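Local coordinates for protein alpha-1,3-glucanase (Bacillus circulans, PDB 5ZRU) that probably hydrolyses alpha-1,3-glucan, as a GH 87-type glucanase whose catalytic unit binds calcium and zinc ions, at residues Q65-P70 against G151-I156; Q117-D122 against R132-F137; T457-G462 against D493-Q498. All coordinates share one frame; numbering follows the deposited sequence.

Contact 1: Q65-P70 against G151-I156; sequences QWTIRP and GDTIRI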
ATOM      1  N   GLN A  65     -21.642 -10.859  10.935  1.00 13.69           N
ATOM      2  CA  GLN A  65     -22.235 -11.724   9.929  1.00 16.72           C
ATOM      3  C   GLN A  65     -22.733 -10.881   8.765  1.00 16.70           C
ATOM      4  O   GLN A  65     -23.340  -9.826   8.967  1.00 17.95           O
ATOM      5  CB  GLN A  65     -23.371 -12.546  10.547  1.00 19.22           C
ATOM      6  CG  GLN A  65     -24.128 -13.455   9.609  1.00 22.76           C
ATOM      7  CD  GLN A  65     -25.081 -14.362  10.373  1.00 28.34           C
ATOM      8  OE1 GLN A  65     -24.705 -14.959  11.383  1.00 24.36           O
ATOM      9  NE2 GLN A  65     -26.323 -14.455   9.902  1.00 29.13           N
ATOM     10  N   TRP A  66     -22.467 -11.349   7.547  1.00 15.32           N
ATOM     11  CA  TRP A  66     -22.898 -10.680   6.332  1.00 12.41           C
ATOM     12  C   TRP A  66     -23.752 -11.623   5.496  1.00 14.09           C
ATOM     13  O   TRP A  66     -23.572 -12.843   5.539  1.00 18.51           O
ATOM     14  CB  TRP A  66     -21.705 -10.230   5.485  1.00 12.97           C
ATOM     15  CG  TRP A  66     -20.902  -9.112   6.059  1.00 11.99           C
ATOM     16  CD1 TRP A  66     -21.069  -7.784   5.814  1.00 13.49           C
ATOM     17  CD2 TRP A  66     -19.779  -9.222   6.934  1.00 14.76           C
ATOM     18  NE1 TRP A  66     -20.130  -7.052   6.499  1.00 13.24           N
ATOM     19  CE2 TRP A  66     -19.320  -7.913   7.188  1.00 14.18           C
ATOM     20  CE3 TRP A  66     -19.122 -10.298   7.537  1.00 11.85           C
ATOM     21  CZ2 TRP A  66     -18.240  -7.652   8.023  1.00 13.80           C
ATOM     22  CZ3 TRP A  66     -18.052 -10.034   8.374  1.00 14.14           C
ATOM     23  CH2 TRP A  66     -17.624  -8.723   8.607  1.00 13.23           C
ATOM     24  N   THR A  67     -24.665 -11.051   4.720  1.00 14.60           N
ATOM     25  CA  THR A  67     -25.438 -11.801   3.739  1.00 15.14           C
ATOM     26  C   THR A  67     -24.977 -11.422   2.340  1.00 15.22           C
ATOM     27  O   THR A  67     -24.959 -10.239   1.989  1.00 13.00           O
ATOM     28  CB  THR A  67     -26.939 -11.538   3.887  1.00 16.32           C
ATOM     29  OG1 THR A  67     -27.337 -11.849   5.220  1.00 20.58           O
ATOM     30  CG2 THR A  67     -27.733 -12.421   2.926  1.00 17.65           C
ATOM     31  N   ILE A  68     -24.609 -12.431   1.546  1.00 15.70           N
ATOM     32  CA  ILE A  68     -24.102 -12.179   0.201  1.00 13.76           C
ATOM     33  C   ILE A  68     -25.178 -11.502  -0.634  1.00 18.27           C
ATOM     34  O   ILE A  68     -26.339 -11.929  -0.644  1.00 19.10           O
ATOM     35  CB  ILE A  68     -23.639 -13.493  -0.438  1.00 15.89           C
ATOM     36  CG1 ILE A  68     -22.609 -14.175   0.466  1.00 16.90           C
ATOM     37  CG2 ILE A  68     -23.073 -13.240  -1.825  1.00 12.95           C
ATOM     38  CD1 ILE A  68     -21.358 -13.319   0.705  1.00 16.19           C
ATOM     39  N   ARG A  69     -24.792 -10.448  -1.348  1.00 15.87           N
ATOM     40  CA  ARG A  69     -25.717  -9.651  -2.144  1.00 17.48           C
ATOM     41  C   ARG A  69     -26.046 -10.331  -3.471  1.00 18.47           C
ATOM     42  O   ARG A  69     -25.301 -11.194  -3.942  1.00 19.37           O
ATOM     43  CB  ARG A  69     -25.116  -8.278  -2.431  1.00 18.58           C
ATOM     44  CG  ARG A  69     -24.731  -7.458  -1.223  1.00 22.10           C
ATOM     45  CD  ARG A  69     -24.005  -6.200  -1.687  1.00 15.83           C
ATOM     46  NE  ARG A  69     -23.431  -5.485  -0.566  1.00 29.40           N
ATOM     47  CZ  ARG A  69     -22.132  -5.398  -0.318  1.00 22.25           C
ATOM     48  NH1 ARG A  69     -21.250  -5.961  -1.138  1.00 17.27           N
ATOM     49  NH2 ARG A  69     -21.718  -4.724   0.743  1.00 27.27           N
ATOM     50  N   PRO A  70     -27.161  -9.947  -4.101  1.00 18.77           N
ATOM     51  CA  PRO A  70     -27.448 -10.423  -5.463  1.00 18.24           C
ATOM     52  C   PRO A  70     -26.283 -10.155  -6.406  1.00 20.82           C
ATOM     53  O   PRO A  70     -25.658  -9.094  -6.369  1.00 18.27           O
ATOM     54  CB  PRO A  70     -28.687  -9.615  -5.866  1.00 19.87           C
ATOM     55  CG  PRO A  70     -29.360  -9.278  -4.576  1.00 23.22           C
ATOM     56  CD  PRO A  70     -28.249  -9.111  -3.559  1.00 21.74           C
ATOM     57  N   GLY A 151     -27.576 -14.595  -0.864  1.00 18.03           N
ATOM     58  CA  GLY A 151     -28.408 -15.108   0.196  1.00 17.18           C
ATOM     59  C   GLY A 151     -27.678 -15.903   1.258  1.00 19.72           C
ATOM     60  O   GLY A 151     -28.208 -16.060   2.365  1.00 17.25           O
ATOM     61  N   ASP A 152     -26.490 -16.429   0.955  1.00 21.39           N
ATOM     62  CA  ASP A 152     -25.697 -17.091   1.982  1.00 18.15           C
ATOM     63  C   ASP A 152     -25.336 -16.091   3.069  1.00 17.28           C
ATOM     64  O   ASP A 152     -25.165 -14.900   2.811  1.00 17.58           O
ATOM     65  CB  ASP A 152     -24.409 -17.677   1.398  1.00 16.64           C
ATOM     66  CG  ASP A 152     -24.631 -18.967   0.637  1.00 24.98           C
ATOM     67  OD1 ASP A 152     -25.730 -19.570   0.745  1.00 21.17           O
ATOM     68  OD2 ASP A 152     -23.697 -19.376  -0.084  1.00 21.94           O
ATOM     69  N   THR A 153     -25.214 -16.577   4.296  1.00 18.83           N
ATOM     70  CA  THR A 153     -24.680 -15.768   5.378  1.00 17.46           C
ATOM     71  C   THR A 153     -23.304 -16.302   5.736  1.00 21.72           C
ATOM     72  O   THR A 153     -23.133 -17.511   5.911  1.00 19.72           O
ATOM     73  CB  THR A 153     -25.592 -15.783   6.602  1.00 20.16           C
ATOM     74  OG1 THR A 153     -25.728 -17.127   7.075  1.00 29.01           O
ATOM     75  CG2 THR A 153     -26.960 -15.221   6.239  1.00 21.39           C
ATOM     76  N   ILE A 154     -22.320 -15.413   5.807  1.00 15.68           N
ATOM     77  CA  ILE A 154     -20.990 -15.777   6.276  1.00 12.27           C
ATOM     78  C   ILE A 154     -20.762 -15.043   7.588  1.00 13.14           C
ATOM     79  O   ILE A 154     -20.971 -13.823   7.681  1.00 11.62           O
ATOM     80  CB  ILE A 154     -19.901 -15.473   5.228  1.00 14.46           C
ATOM     81  CG1 ILE A 154     -18.505 -15.793   5.796  1.00 15.09           C
ATOM     82  CG2 ILE A 154     -20.048 -14.043   4.706  1.00 12.30           C
ATOM     83  CD1 ILE A 154     -17.379 -15.851   4.732  1.00 14.80           C
ATOM     84  N   ARG A 155     -20.420 -15.804   8.621  1.00 14.44           N
ATOM     85  CA  ARG A 155     -20.259 -15.284   9.968  1.00 12.48           C
ATOM     86  C   ARG A 155     -18.815 -15.476  10.386  1.00 12.79           C
ATOM     87  O   ARG A 155     -18.253 -16.560  10.190  1.00 13.88           O
ATOM     88  CB  ARG A 155     -21.192 -15.990  10.960  1.00 13.03           C
ATOM     89  CG  ARG A 155     -20.909 -15.635  12.409  1.00 15.29           C
ATOM     90  CD  ARG A 155     -21.776 -16.426  13.379  1.00 17.40           C
ATOM     91  NE  ARG A 155     -23.192 -16.154  13.195  1.00 23.95           N
ATOM     92  CZ  ARG A 155     -24.119 -16.386  14.122  1.00 24.53           C
ATOM     93  NH1 ARG A 155     -23.772 -16.881  15.305  1.00 25.92           N
ATOM     94  NH2 ARG A 155     -25.386 -16.119  13.866  1.00 22.05           N
ATOM     95  N   ILE A 156     -18.221 -14.423  10.941  1.00 11.65           N
ATOM     96  CA  ILE A 156     -16.915 -14.480  11.588  1.00 12.31           C
ATOM     97  C   ILE A 156     -17.164 -14.441  13.090  1.00 10.26           C
ATOM     98  O   ILE A 156     -17.749 -13.481  13.597  1.00 11.86           O
ATOM     99  CB  ILE A 156     -16.016 -13.311  11.161  1.00  9.89           C
ATOM    100  CG1 ILE A 156     -15.939 -13.185   9.626  1.00 11.08           C
ATOM    101  CG2 ILE A 156     -14.634 -13.458  11.782  1.00 11.89           C
ATOM    102  CD1 ILE A 156     -15.469 -14.443   8.908  1.00 11.47           C
TER
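Gln65 OE1 is held by two nitrogens of one guanidinium: Arg155 NE approaches to 2.6 Å of Gln65 OE1 and Arg155 NH2 to 2.8 Å of the same oxygen. The grip is side-on, with the oxygen close to the guanidinium plane and the amide turned only 28° from it. Both chains leave the backbone with CG anti to N, and Arg155 then bends at chi3 (-62°), which turns NE toward Gln65 OE1. The ring of Tyr63 adds a cation-pi contact to Arg155. The amide's other end, Gln65 NE2, rests 3.6 Å from Thr153 CB, and Thr67 OG1 lies beside Thr153 CG2 on the same face. On the other face Trp66 turns its ring edge to Ile156, with Trp66 CZ3 4.0 Å from Ile156 CG1, while its NE1 bonds to the backbone O of Asp22, a calcium ligand. Trp66 and Ile154 exchange two backbone bonds; beyond them Ile68 N reaches Asp152 O at 2.8 Å, and Gly151 N donates to Ile68 O at 2.9 Å. Trp66 and Ile156 pack inward on strand 166-174 of the other antiparallel sheet, consistent with a beta-sandwich in D1, as in the galactose-binding-domain-like clan.

Contact 2: Q117-D122 against R132-F137; sequences QYFSSD and RPLFRF
Phe119 and Leu134 meet on one face of a short antiparallel pair, the ring atom CD2 of Phe119 lying 4.0 Å from Leu134 CD1 and the two side chains crossing at about a right angle. On the other face Tyr118 crosses Pro133, its CE1 3.7 Å from Pro133 CB. Four backbone bonds join the two strands. Leu134 N donates to Gln117 O at 2.8 Å in a nearly straight bond (175°), and Gln117 N returns to Leu134 O from above the carbonyl plane. At the far end Phe119 N reaches Arg132 O, while Arg132 N sits well above the plane of the Phe119 carbonyl, 3.0 Å from its O. That oxygen also accepts a hydrogen bond from a water, which in turn accepts one from Arg132 NE at 2.9 Å. Arg132 CG stands between the backbone N and carbonyl carbon (chi1 66°), which sets it 3.5 Å from Phe119 O; beyond NE, its NH1 bonds to Gln42. After Leu134 the backbone turns into a left-handed conformation at Phe135, whose ring edge, at CD2, lies 4.1 Å from Gln117 CG. Gln117 then bends away at chi2, and its NE2 bonds to Asp126. Tyr118 OH is fixed by Asp85. Next to this pair, Ser115 and Trp116 bind a calcium ion. Strand 124-125 lines the other edge of strand 117-119, bonding through Ala125 to Tyr118, and Phe135 stacks on Trp405, so this D1 strand pair lies against the D2 part of the chain.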
ATOM      1  N   GLN A 117       3.496  -1.564  15.015  1.00  9.49           N
ATOM      2  CA  GLN A 117       4.721  -0.770  15.032  1.00  9.38           C
ATOM      3  C   GLN A 117       4.487   0.424  15.943  1.00  9.74           C
ATOM      4  O   GLN A 117       3.384   0.970  15.981  1.00  9.97           O
ATOM      5  CB  GLN A 117       5.099  -0.274  13.629  1.00  9.81           C
ATOM      6  CG  GLN A 117       5.528  -1.373  12.671  1.00  8.55           C
ATOM      7  CD  GLN A 117       6.977  -1.759  12.891  1.00  8.59           C
ATOM      8  OE1 GLN A 117       7.872  -1.128  12.339  1.00 11.02           O
ATOM      9  NE2 GLN A 117       7.213  -2.792  13.703  1.00  7.88           N
ATOM     10  N   TYR A 118       5.534   0.849  16.661  1.00  9.64           N
ATOM     11  CA  TYR A 118       5.354   1.771  17.778  1.00  9.65           C
ATOM     12  C   TYR A 118       6.228   3.011  17.607  1.00 12.97           C
ATOM     13  O   TYR A 118       7.403   2.908  17.245  1.00 11.31           O
ATOM     14  CB  TYR A 118       5.657   1.055  19.109  1.00 10.81           C
ATOM     15  CG  TYR A 118       4.752  -0.133  19.371  1.00 12.64           C
ATOM     16  CD1 TYR A 118       3.537   0.028  20.039  1.00 11.27           C
ATOM     17  CD2 TYR A 118       5.111  -1.420  18.955  1.00 10.24           C
ATOM     18  CE1 TYR A 118       2.708  -1.051  20.284  1.00  9.87           C
ATOM     19  CE2 TYR A 118       4.287  -2.511  19.198  1.00 10.58           C
ATOM     20  CZ  TYR A 118       3.084  -2.317  19.860  1.00 11.15           C
ATOM     21  OH  TYR A 118       2.263  -3.392  20.102  1.00 11.05           O
ATOM     22  N   PHE A 119       5.657   4.186  17.882  1.00 10.50           N
ATOM     23  CA  PHE A 119       6.301   5.448  17.525  1.00 11.02           C
ATOM     24  C   PHE A 119       6.441   6.372  18.726  1.00 12.94           C
ATOM     25  O   PHE A 119       5.440   6.837  19.279  1.00 12.47           O
ATOM     26  CB  PHE A 119       5.525   6.143  16.403  1.00 10.08           C
ATOM     27  CG  PHE A 119       5.617   5.414  15.091  1.00 10.48           C
ATOM     28  CD1 PHE A 119       6.680   5.651  14.225  1.00 11.16           C
ATOM     29  CD2 PHE A 119       4.676   4.448  14.751  1.00 11.44           C
ATOM     30  CE1 PHE A 119       6.788   4.956  13.021  1.00 11.47           C
ATOM     31  CE2 PHE A 119       4.772   3.748  13.547  1.00  8.62           C
ATOM     32  CZ  PHE A 119       5.832   3.998  12.684  1.00 11.80           C
ATOM     33  N   SER A 120       7.686   6.654  19.106  1.00 10.96           N
ATOM     34  CA  SER A 120       8.016   7.781  19.971  1.00 13.21           C
ATOM     35  C   SER A 120       8.847   8.825  19.237  1.00 16.18           C
ATOM     36  O   SER A 120       9.242   9.835  19.832  1.00 18.71           O
ATOM     37  CB  SER A 120       8.755   7.294  21.221  1.00 17.50           C
ATOM     38  OG  SER A 120       9.869   6.499  20.864  1.00 20.46           O
ATOM     39  N   SER A 121       9.114   8.592  17.960  1.00 14.50           N
ATOM     40  CA  SER A 121       9.822   9.483  17.060  1.00 16.54           C
ATOM     41  C   SER A 121       9.341   9.154  15.655  1.00 16.88           C
ATOM     42  O   SER A 121       8.365   8.415  15.476  1.00 14.84           O
ATOM     43  CB  SER A 121      11.343   9.306  17.195  1.00 13.06           C
ATOM     44  OG  SER A 121      11.731   8.026  16.703  1.00 14.44           O
ATOM     45  N   ASP A 122      10.051   9.657  14.649  1.00 13.75           N
ATOM     46  CA  ASP A 122       9.725   9.296  13.276  1.00 11.97           C
ATOM     47  C   ASP A 122      10.345   7.968  12.850  1.00 15.38           C
ATOM     48  O   ASP A 122      10.314   7.637  11.661  1.00 17.94           O
ATOM     49  CB  ASP A 122      10.147  10.407  12.308  1.00 13.31           C
ATOM     50  CG  ASP A 122      11.652  10.620  12.262  1.00 13.41           C
ATOM     51  OD1 ASP A 122      12.399   9.956  13.019  1.00 11.83           O
ATOM     52  OD2 ASP A 122      12.082  11.475  11.457  1.00 13.88           O
ATOM     53  N   ARG A 132       3.681   4.848  20.749  1.00  9.10           N
ATOM     54  CA  ARG A 132       2.262   4.640  20.461  1.00 13.58           C
ATOM     55  C   ARG A 132       2.079   3.752  19.226  1.00  9.49           C
ATOM     56  O   ARG A 132       2.897   3.779  18.303  1.00 11.40           O
ATOM     57  CB  ARG A 132       1.551   5.975  20.247  1.00 14.54           C
ATOM     58  CG  ARG A 132       1.998   6.765  19.017  1.00 14.08           C
ATOM     59  CD  ARG A 132       1.259   8.092  18.973  1.00 12.42           C
ATOM     60  NE  ARG A 132       1.673   8.951  17.870  1.00 16.57           N
ATOM     61  CZ  ARG A 132       1.105   8.941  16.667  1.00 13.28           C
ATOM     62  NH1 ARG A 132       0.105   8.103  16.413  1.00 12.02           N
ATOM     63  NH2 ARG A 132       1.528   9.776  15.725  1.00 12.97           N
ATOM     64  N   PRO A 133       1.011   2.956  19.187  1.00 10.36           N
ATOM     65  CA  PRO A 133       0.875   1.947  18.127  1.00  9.03           C
ATOM     66  C   PRO A 133       0.252   2.483  16.846  1.00 10.92           C
ATOM     67  O   PRO A 133      -0.674   3.300  16.868  1.00  9.53           O
ATOM     68  CB  PRO A 133      -0.043   0.898  18.770  1.00 11.27           C
ATOM     69  CG  PRO A 133      -0.942   1.722  19.651  1.00 11.05           C
ATOM     70  CD  PRO A 133      -0.009   2.782  20.237  1.00 13.92           C
ATOM     71  N   LEU A 134       0.789   2.001  15.720  1.00  9.58           N
ATOM     72  CA  LEU A 134       0.152   2.029  14.408  1.00  8.51           C
ATOM     73  C   LEU A 134       0.322   0.642  13.793  1.00  9.48           C
ATOM     74  O   LEU A 134       0.873  -0.266  14.427  1.00  9.92           O
ATOM     75  CB  LEU A 134       0.742   3.130  13.512  1.00  9.31           C
ATOM     76  CG  LEU A 134       0.508   4.574  13.979  1.00  9.01           C
ATOM     77  CD1 LEU A 134       1.265   5.556  13.063  1.00  8.21           C
ATOM     78  CD2 LEU A 134      -0.969   4.906  13.992  1.00  9.90           C
ATOM     79  N   PHE A 135      -0.160   0.463  12.555  1.00  9.89           N
ATOM     80  CA  PHE A 135      -0.192  -0.867  11.928  1.00  6.74           C
ATOM     81  C   PHE A 135      -0.994  -1.840  12.800  1.00  8.30           C
ATOM     82  O   PHE A 135      -0.597  -2.984  13.016  1.00  9.27           O
ATOM     83  CB  PHE A 135       1.237  -1.391  11.682  1.00 10.63           C
ATOM     84  CG  PHE A 135       1.347  -2.532  10.667  1.00 11.44           C
ATOM     85  CD1 PHE A 135       0.231  -3.066  10.034  1.00  8.83           C
ATOM     86  CD2 PHE A 135       2.596  -3.060  10.361  1.00  8.57           C
ATOM     87  CE1 PHE A 135       0.366  -4.120   9.107  1.00 10.02           C
ATOM     88  CE2 PHE A 135       2.741  -4.098   9.436  1.00  9.27           C
ATOM     89  CZ  PHE A 135       1.621  -4.634   8.814  1.00  8.83           C
ATOM     90  N   ARG A 136      -2.134  -1.380  13.327  1.00  7.56           N
ATOM     91  CA  ARG A 136      -2.916  -2.249  14.199  1.00  8.63           C
ATOM     92  C   ARG A 136      -3.764  -3.257  13.432  1.00  9.23           C
ATOM     93  O   ARG A 136      -4.219  -4.241  14.031  1.00  8.50           O
ATOM     94  CB  ARG A 136      -3.785  -1.396  15.132  1.00  9.61           C
ATOM     95  CG  ARG A 136      -2.952  -0.728  16.239  1.00 10.08           C
ATOM     96  CD  ARG A 136      -3.742   0.334  17.007  1.00 10.27           C
ATOM     97  NE  ARG A 136      -3.812   1.566  16.227  1.00  9.73           N
ATOM     98  CZ  ARG A 136      -3.989   2.778  16.746  1.00  9.34           C
ATOM     99  NH1 ARG A 136      -4.132   2.934  18.061  1.00 11.12           N
ATOM    100  NH2 ARG A 136      -4.002   3.832  15.948  1.00  9.40           N
ATOM    101  N   PHE A 137      -3.982  -3.052  12.130  1.00  9.19           N
ATOM    102  CA  PHE A 137      -4.768  -3.980  11.331  1.00 10.32           C
ATOM    103  C   PHE A 137      -3.871  -4.762  10.372  1.00 11.01           C
ATOM    104  O   PHE A 137      -2.764  -4.341  10.025  1.00  7.49           O
ATOM    105  CB  PHE A 137      -5.879  -3.245  10.561  1.00  8.40           C
ATOM    106  CG  PHE A 137      -7.057  -2.854  11.423  1.00  9.02           C
ATOM    107  CD1 PHE A 137      -7.023  -1.692  12.190  1.00  8.54           C
ATOM    108  CD2 PHE A 137      -8.191  -3.658  11.474  1.00  9.03           C
ATOM    109  CE1 PHE A 137      -8.107  -1.332  12.998  1.00 10.05           C
ATOM    110  CE2 PHE A 137      -9.285  -3.316  12.283  1.00 10.63           C
ATOM    111  CZ  PHE A 137      -9.248  -2.152  13.041  1.00 11.60           C
TER
HETATM  112  O   HOH W   1       4.456   9.343  18.652  1.00 29.96           O

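Contact 3: T457-G462 against D493-Q498; sequences TIINSG and DIINTQ
The ends of strands 457-459 and 493-495 run side by side in the same direction, 9° apart and 4.7 Å at closest approach. Ile458 lies at the centre of the bonding: its N donates to Asp493 O at 2.7 Å, and its O receives Ile495 N. Asn460 N then reaches Ile495 O. Both chains turn next through a left-handed residue, Asn460 and Asn496, and stay paired through the turn, where Gln498 N donates to Ser461 O at 2.9 Å in a nearly straight bond (171°). On the inner face isoleucine lies beside isoleucine: Ile458 CG2 is 4.0 Å from Ile494 CG2, both side chains pointing the same way, and Ile495 CD1 packs against Thr457 CG2 on the opposite face. The side chains of Asn460 and Asn496 lie side by side, their amide planes 9° apart and Asn460 OD1 3.4 Å from Asn496 CB. A water donates to Asn460 OD1 and accepts from Asn496 ND2, joining the amides, while Asn460 ND2 turns to Asp427. A second water ties Ser461 N to Ile495 O and Thr497 OG1. Gln498 extends beyond CG and brings NE2 to 3.0 Å from Asn460 O, which lies in the amide plane although NE2 stands above the carbonyl plane. An alanine here would remove that amide and would probably leave Asn460 O without this donor and the turn less firmly held. In-register parallel strands on successive coils are consistent with a parallel beta-helix, right-handed as in the pectate-lyase-like clan of D2. Strand 424-426 flanks 457-459 on the preceding coil, Arg12 bridges Thr457 and Asp493 from outside, and inside Ile458 and Ile494 pack on Ile475 of strand 475-478.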
ATOM      1  N   THR A 457     -10.190  10.907  -6.453  1.00  8.38           N
ATOM      2  CA  THR A 457     -11.066  11.087  -5.304  1.00  8.53           C
ATOM      3  C   THR A 457     -10.298  10.752  -4.036  1.00 10.17           C
ATOM      4  O   THR A 457      -9.644   9.706  -3.959  1.00  9.87           O
ATOM      5  CB  THR A 457     -12.308  10.205  -5.422  1.00 10.20           C
ATOM      6  OG1 THR A 457     -13.049  10.619  -6.570  1.00 11.20           O
ATOM      7  CG2 THR A 457     -13.198  10.324  -4.176  1.00 11.93           C
ATOM      8  N   ILE A 458     -10.373  11.652  -3.058  1.00 10.61           N
ATOM      9  CA  ILE A 458      -9.651  11.556  -1.797  1.00  7.53           C
ATOM     10  C   ILE A 458     -10.684  11.610  -0.689  1.00  9.45           C
ATOM     11  O   ILE A 458     -11.551  12.493  -0.700  1.00 11.25           O
ATOM     12  CB  ILE A 458      -8.637  12.708  -1.645  1.00  8.47           C
ATOM     13  CG1 ILE A 458      -7.517  12.582  -2.677  1.00 10.86           C
ATOM     14  CG2 ILE A 458      -8.127  12.780  -0.208  1.00 10.11           C
ATOM     15  CD1 ILE A 458      -6.704  13.878  -2.865  1.00 11.11           C
ATOM     16  N   ILE A 459     -10.604  10.678   0.263  1.00 10.14           N
ATOM     17  CA  ILE A 459     -11.640  10.535   1.284  1.00  9.65           C
ATOM     18  C   ILE A 459     -10.991  10.328   2.649  1.00  9.54           C
ATOM     19  O   ILE A 459     -10.116   9.469   2.801  1.00  9.01           O
ATOM     20  CB  ILE A 459     -12.597   9.363   0.969  1.00 10.74           C
ATOM     21  CG1 ILE A 459     -13.244   9.538  -0.405  1.00 10.24           C
ATOM     22  CG2 ILE A 459     -13.690   9.241   2.047  1.00 10.99           C
ATOM     23  CD1 ILE A 459     -14.155   8.369  -0.809  1.00 12.95           C
ATOM     24  N   ASN A 460     -11.424  11.115   3.640  1.00  9.61           N
ATOM     25  CA  ASN A 460     -11.039  10.912   5.041  1.00  8.46           C
ATOM     26  C   ASN A 460      -9.528  11.004   5.245  1.00 12.54           C
ATOM     27  O   ASN A 460      -8.964  10.302   6.088  1.00 11.16           O
ATOM     28  CB  ASN A 460     -11.536   9.563   5.575  1.00  7.67           C
ATOM     29  CG  ASN A 460     -13.036   9.424   5.542  1.00 13.49           C
ATOM     30  OD1 ASN A 460     -13.766  10.407   5.587  1.00 13.64           O
ATOM     31  ND2 ASN A 460     -13.506   8.181   5.469  1.00 14.58           N
ATOM     32  N   SER A 461      -8.860  11.871   4.490  1.00 10.38           N
ATOM     33  CA  SER A 461      -7.404  11.935   4.525  1.00  8.15           C
ATOM     34  C   SER A 461      -6.935  13.285   5.072  1.00  9.69           C
ATOM     35  O   SER A 461      -7.730  14.128   5.492  1.00  9.64           O
ATOM     36  CB  SER A 461      -6.828  11.649   3.133  1.00  9.82           C
ATOM     37  OG  SER A 461      -7.159  10.319   2.750  1.00 14.09           O
ATOM     38  N   GLY A 462      -5.621  13.494   5.064  1.00  9.65           N
ATOM     39  CA  GLY A 462      -5.031  14.565   5.838  1.00  9.65           C
ATOM     40  C   GLY A 462      -4.934  14.158   7.298  1.00  8.07           C
ATOM     41  O   GLY A 462      -5.428  13.111   7.716  1.00  8.83           O
ATOM     42  N   ASP A 493     -11.491  15.455  -6.244  1.00  9.49           N
ATOM     43  CA  ASP A 493     -12.536  15.548  -5.231  1.00  8.81           C
ATOM     44  C   ASP A 493     -11.917  15.190  -3.890  1.00 12.23           C
ATOM     45  O   ASP A 493     -11.338  14.108  -3.745  1.00 10.45           O
ATOM     46  CB  ASP A 493     -13.702  14.619  -5.559  1.00 10.43           C
ATOM     47  CG  ASP A 493     -14.420  15.033  -6.827  1.00 15.98           C
ATOM     48  OD1 ASP A 493     -15.235  15.974  -6.765  1.00 16.64           O
ATOM     49  OD2 ASP A 493     -14.137  14.443  -7.887  1.00 19.35           O
ATOM     50  N   ILE A 494     -12.024  16.103  -2.925  1.00  9.45           N
ATOM     51  CA  ILE A 494     -11.407  15.946  -1.613  1.00  9.40           C
ATOM     52  C   ILE A 494     -12.524  15.987  -0.580  1.00 11.60           C
ATOM     53  O   ILE A 494     -13.093  17.055  -0.316  1.00  9.71           O
ATOM     54  CB  ILE A 494     -10.352  17.027  -1.330  1.00  8.38           C
ATOM     55  CG1 ILE A 494      -9.512  17.324  -2.589  1.00  9.64           C
ATOM     56  CG2 ILE A 494      -9.439  16.581  -0.195  1.00  9.09           C
ATOM     57  CD1 ILE A 494      -8.416  18.392  -2.391  1.00 12.22           C
ATOM     58  N   ILE A 495     -12.810  14.838   0.034  1.00  8.79           N
ATOM     59  CA  ILE A 495     -14.021  14.640   0.824  1.00 10.83           C
ATOM     60  C   ILE A 495     -13.667  14.348   2.277  1.00 11.22           C
ATOM     61  O   ILE A 495     -12.862  13.452   2.561  1.00 10.38           O
ATOM     62  CB  ILE A 495     -14.870  13.501   0.237  1.00  9.97           C
ATOM     63  CG1 ILE A 495     -15.251  13.841  -1.210  1.00 13.32           C
ATOM     64  CG2 ILE A 495     -16.081  13.212   1.115  1.00 11.79           C
ATOM     65  CD1 ILE A 495     -15.604  12.633  -2.024  1.00 15.21           C
ATOM     66  N   ASN A 496     -14.305  15.085   3.195  1.00 10.03           N
ATOM     67  CA  ASN A 496     -14.227  14.830   4.638  1.00 12.24           C
ATOM     68  C   ASN A 496     -12.785  14.780   5.138  1.00  9.56           C
ATOM     69  O   ASN A 496     -12.368  13.840   5.819  1.00 12.15           O
ATOM     70  CB  ASN A 496     -14.976  13.552   5.007  1.00 13.26           C
ATOM     71  CG  ASN A 496     -16.466  13.786   5.154  1.00 28.00           C
ATOM     72  OD1 ASN A 496     -16.898  14.915   5.402  1.00 28.79           O
ATOM     73  ND2 ASN A 496     -17.263  12.730   4.989  1.00 30.31           N
ATOM     74  N   THR A 497     -12.038  15.836   4.835  1.00 10.94           N
ATOM     75  CA  THR A 497     -10.643  15.930   5.241  1.00  8.78           C
ATOM     76  C   THR A 497     -10.529  16.154   6.750  1.00 10.18           C
ATOM     77  O   THR A 497     -11.336  16.868   7.355  1.00  7.85           O
ATOM     78  CB  THR A 497      -9.952  17.055   4.469  1.00 11.55           C
ATOM     79  OG1 THR A 497      -9.831  16.674   3.086  1.00  9.30           O
ATOM     80  CG2 THR A 497      -8.561  17.345   5.041  1.00  8.87           C
ATOM     81  N   GLN A 498      -9.517  15.523   7.351  1.00  8.16           N
ATOM     82  CA  GLN A 498      -9.332  15.583   8.801  1.00 10.18           C
ATOM     83  C   GLN A 498      -8.994  16.996   9.259  1.00 10.11           C
ATOM     84  O   GLN A 498      -9.654  17.544  10.149  1.00 10.80           O
ATOM     85  CB  GLN A 498      -8.242  14.586   9.223  1.00  8.76           C
ATOM     86  CG  GLN A 498      -8.590  13.134   8.822  1.00  8.44           C
ATOM     87  CD  GLN A 498      -7.592  12.104   9.331  1.00 10.97           C
ATOM     88  OE1 GLN A 498      -6.916  12.316  10.341  1.00 10.33           O
ATOM     89  NE2 GLN A 498      -7.497  10.978   8.628  1.00  8.27           N
TER
HETATM   90  O   HOH W   2     -16.423  10.256   4.485  1.00 21.60           O
HETATM   91  O   HOH W   3     -10.026  13.805   2.599  1.00  8.81           O

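Along the chain, contact 2 is nested inside the loop closed by contact 1, and contact 3 follows both. Contacts 1 and 2 both belong to D1 but to different antiparallel sheets, their centres 34 Å apart and their nearest atoms about 11 Å. Contact 3 belongs to D2, among the parallel coils of the beta-helix, with its centre 30 Å from that of contact 1 and 23 Å from that of contact 2. None of the three touches another. Contact 2 is the nearer of the two D1 contacts to contact 3, about 10 Å between nearest atoms, and its Phe135 stacks on Trp405 of D2; the antiparallel D1 part thus lies against the parallel beta-helix.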